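PDB 6JAV: group II chitinase from Ostrinia furnacalis, which probably cleaves chitin internally as an endochitinase, this chain being the first catalytic domain, of glycosyl hydrolase family 18, from a much longer multidomain protein. Local coordinates for residues 133-138 / 171-176. Residues are numbered along the deposited sequence; the frame is centred on the assembly and turned at random.
Sequences WQVDCS and SPNKMV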
ATOM      1  N   TRP A 133     -15.770  -6.110  -3.736  1.00 11.81           N
ATOM      2  CA  TRP A 133     -15.745  -4.654  -3.640  1.00 12.30           C
ATOM      3  C   TRP A 133     -15.571  -4.265  -2.185  1.00 14.83           C
ATOM      4  O   TRP A 133     -16.367  -4.667  -1.331  1.00 13.86           O
ATOM      5  CB  TRP A 133     -17.039  -4.047  -4.174  1.00 13.60           C
ATOM      6  CG  TRP A 133     -17.428  -4.477  -5.565  1.00 12.91           C
ATOM      7  CD1 TRP A 133     -16.663  -5.123  -6.497  1.00 13.12           C
ATOM      8  CD2 TRP A 133     -18.702  -4.271  -6.160  1.00 13.98           C
ATOM      9  NE1 TRP A 133     -17.403  -5.330  -7.656  1.00 12.15           N
ATOM     10  CE2 TRP A 133     -18.662  -4.824  -7.458  1.00 12.28           C
ATOM     11  CE3 TRP A 133     -19.888  -3.669  -5.713  1.00 16.24           C
ATOM     12  CZ2 TRP A 133     -19.766  -4.794  -8.314  1.00 11.95           C
ATOM     13  CZ3 TRP A 133     -20.974  -3.641  -6.561  1.00 15.10           C
ATOM     14  CH2 TRP A 133     -20.911  -4.193  -7.847  1.00 15.49           C
ATOM     15  N   GLN A 134     -14.515  -3.503  -1.890  1.00 13.07           N
ATOM     16  CA  GLN A 134     -14.164  -3.195  -0.495  1.00 13.28           C
ATOM     17  C   GLN A 134     -14.189  -4.442   0.401  1.00 13.98           C
ATOM     18  O   GLN A 134     -14.700  -4.417   1.530  1.00 15.83           O
ATOM     19  CB  GLN A 134     -15.002  -2.044   0.064  1.00 12.45           C
ATOM     20  CG  GLN A 134     -14.585  -0.690  -0.554  1.00 14.50           C
ATOM     21  CD  GLN A 134     -15.271   0.495   0.099  1.00 15.97           C
ATOM     22  OE1 GLN A 134     -16.327   0.350   0.740  1.00 21.69           O
ATOM     23  NE2 GLN A 134     -14.681   1.682  -0.054  1.00 14.56           N
ATOM     24  N   VAL A 135     -13.624  -5.537  -0.112  1.00 12.96           N
ATOM     25  CA  VAL A 135     -13.413  -6.818   0.575  1.00 14.07           C
ATOM     26  C   VAL A 135     -14.681  -7.658   0.694  1.00 16.67           C
ATOM     27  O   VAL A 135     -14.623  -8.802   1.147  1.00 25.06           O
ATOM     28  CB  VAL A 135     -12.630  -6.705   1.909  1.00 16.72           C
ATOM     29  CG1 VAL A 135     -12.073  -8.071   2.338  1.00 23.71           C
ATOM     30  CG2 VAL A 135     -11.445  -5.727   1.775  1.00 18.07           C
ATOM     31  N   ASP A 136     -15.820  -7.152   0.217  1.00 15.71           N
ATOM     32  CA  ASP A 136     -17.081  -7.899   0.362  1.00 16.63           C
ATOM     33  C   ASP A 136     -17.313  -8.731  -0.902  1.00 15.55           C
ATOM     34  O   ASP A 136     -17.818  -8.227  -1.905  1.00 15.05           O
ATOM     35  CB  ASP A 136     -18.228  -6.939   0.629  1.00 16.98           C
ATOM     36  CG  ASP A 136     -19.521  -7.655   0.994  1.00 23.06           C
ATOM     37  OD1 ASP A 136     -19.645  -8.880   0.730  1.00 20.98           O
ATOM     38  OD2 ASP A 136     -20.410  -6.971   1.526  1.00 25.75           O
ATOM     39  N   CYS A 137     -16.986 -10.019  -0.827  1.00 18.47           N
ATOM     40  CA  CYS A 137     -17.099 -10.895  -1.988  1.00 19.61           C
ATOM     41  C   CYS A 137     -18.541 -11.174  -2.399  1.00 20.29           C
ATOM     42  O   CYS A 137     -18.754 -11.698  -3.500  1.00 23.54           O
ATOM     43  CB  CYS A 137     -16.314 -12.185  -1.753  1.00 21.43           C
ATOM     44  SG  CYS A 137     -14.500 -11.929  -1.560  1.00 24.59           S
ATOM     45  N   SER A 138     -19.528 -10.810  -1.582  1.00 20.20           N
ATOM     46  CA  SER A 138     -20.924 -10.927  -2.006  1.00 20.25           C
ATOM     47  C   SER A 138     -21.366  -9.823  -2.963  1.00 22.08           C
ATOM     48  O   SER A 138     -22.439  -9.941  -3.574  1.00 23.95           O
ATOM     49  CB  SER A 138     -21.848 -10.928  -0.788  1.00 21.62           C
ATOM     50  OG  SER A 138     -21.958  -9.626  -0.236  1.00 25.88           O
ATOM     51  N   SER A 171      -4.739  -7.469  -3.313  1.00  9.08           N
ATOM     52  CA  SER A 171      -5.115  -7.955  -1.998  1.00  8.72           C
ATOM     53  C   SER A 171      -4.139  -9.006  -1.464  1.00 10.14           C
ATOM     54  O   SER A 171      -3.596  -9.808  -2.228  1.00  9.82           O
ATOM     55  CB  SER A 171      -6.485  -8.629  -2.109  1.00  9.67           C
ATOM     56  OG  SER A 171      -6.852  -9.226  -0.862  1.00 10.69           O
ATOM     57  N   PRO A 172      -3.954  -9.064  -0.145  1.00  9.27           N
ATOM     58  CA  PRO A 172      -3.214 -10.169   0.479  1.00 10.03           C
ATOM     59  C   PRO A 172      -4.102 -11.310   0.956  1.00  9.57           C
ATOM     60  O   PRO A 172      -3.567 -12.280   1.509  1.00 12.35           O
ATOM     61  CB  PRO A 172      -2.602  -9.463   1.706  1.00 10.58           C
ATOM     62  CG  PRO A 172      -3.731  -8.562   2.175  1.00  9.65           C
ATOM     63  CD  PRO A 172      -4.333  -8.035   0.857  1.00 10.17           C
ATOM     64  N   ASN A 173      -5.417 -11.197   0.776  1.00 10.63           N
ATOM     65  CA  ASN A 173      -6.404 -12.088   1.393  1.00 10.72           C
ATOM     66  C   ASN A 173      -6.697 -13.238   0.430  1.00 12.44           C
ATOM     67  O   ASN A 173      -7.140 -13.003  -0.692  1.00 11.52           O
ATOM     68  CB  ASN A 173      -7.654 -11.247   1.640  1.00 11.60           C
ATOM     69  CG  ASN A 173      -8.814 -12.018   2.229  1.00 17.93           C
ATOM     70  OD1 ASN A 173      -9.209 -13.059   1.724  1.00 17.74           O
ATOM     71  ND2 ASN A 173      -9.455 -11.421   3.224  1.00 23.47           N
ATOM     72  N   LYS A 174      -6.459 -14.475   0.887  1.00 11.22           N
ATOM     73  CA  LYS A 174      -6.651 -15.673   0.063  1.00 12.35           C
ATOM     74  C   LYS A 174      -7.993 -15.678  -0.674  1.00 11.26           C
ATOM     75  O   LYS A 174      -8.040 -15.963  -1.875  1.00 12.05           O
ATOM     76  CB  LYS A 174      -6.539 -16.931   0.944  1.00 12.77           C
ATOM     77  CG  LYS A 174      -6.702 -18.220   0.149  1.00 16.69           C
ATOM     78  CD  LYS A 174      -6.709 -19.435   1.085  1.00 17.04           C
ATOM     79  CE  LYS A 174      -6.548 -20.736   0.271  1.00 22.40           C
ATOM     80  NZ  LYS A 174      -7.648 -20.940  -0.714  1.00 22.25           N
ATOM     81  N   MET A 175      -9.092 -15.377   0.026  1.00 12.08           N
ATOM     82  CA  MET A 175     -10.418 -15.432  -0.601  1.00 12.76           C
ATOM     83  C   MET A 175     -10.575 -14.388  -1.700  1.00 13.35           C
ATOM     84  O   MET A 175     -11.180 -14.663  -2.748  1.00 13.61           O
ATOM     85  CB  MET A 175     -11.511 -15.233   0.446  1.00 15.48           C
ATOM     86  CG  MET A 175     -11.818 -16.485   1.244  1.00 26.43           C
ATOM     87  SD  MET A 175     -10.517 -16.770   2.444  1.00 39.25           S
ATOM     88  CE  MET A 175     -10.074 -18.448   2.019  1.00 32.63           C
ATOM     89  N   VAL A 176     -10.056 -13.174  -1.466  1.00 11.96           N
ATOM     90  CA  VAL A 176     -10.116 -12.120  -2.478  1.00 11.58           C
ATOM     91  C   VAL A 176      -9.235 -12.466  -3.663  1.00 11.74           C
ATOM     92  O   VAL A 176      -9.620 -12.250  -4.810  1.00 12.21           O
ATOM     93  CB  VAL A 176      -9.729 -10.764  -1.854  1.00 11.34           C
ATOM     94  CG1 VAL A 176      -9.731  -9.684  -2.928  1.00 11.72           C
ATOM     95  CG2 VAL A 176     -10.706 -10.422  -0.733  1.00 13.60           C
TER
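Asn173 OD1 accepts from Met175 N at 2.9 Å and Val176 N at 3.3 Å, two weak bonds by which Asn173, at the N-cap position, caps helix 174-180. With OD1 thus occupied, the other arm of the carboxamide faces the neighbouring loop, ND2 lying 4.3 Å from Val135 CG1. The same methyl also meets Val176 CG2 at 4.1 Å, the two valine side chains crossing at about a right angle. CG1 of Val135 stands anti to its backbone N (chi1 -162°), which turns it toward the start of the helix, where it touches both the cap residue and Val176. In the (beta/alpha)8 barrel of family 18, strands 122-126 and 165-170 are parallel neighbours; the contact joins the loop after the first, which holds 133-138, to the residues directly after the second. That loop is shaped by a type I' turn from Trp133 to Asp136, with left-handed backbone angles at Gln134 and Val135, and the disulfide Cys132-Cys137 joins the residues on either side of the turn. Cys137 SG therefore arrives as half of a crosslink and packs 4.2 Å from Val176 CG2, making that methyl the shared partner of both loop residues. At the end of the turn, Asp136 OD1 accepts from Ser138 N at 3.0 Å, an Asx turn, and also from Ser138 OG, both donors approaching from the same face of the carboxylate plane. The Val135 side chain also lies about 4 Å from the bound thienopyridine inhibitor, nearest atoms.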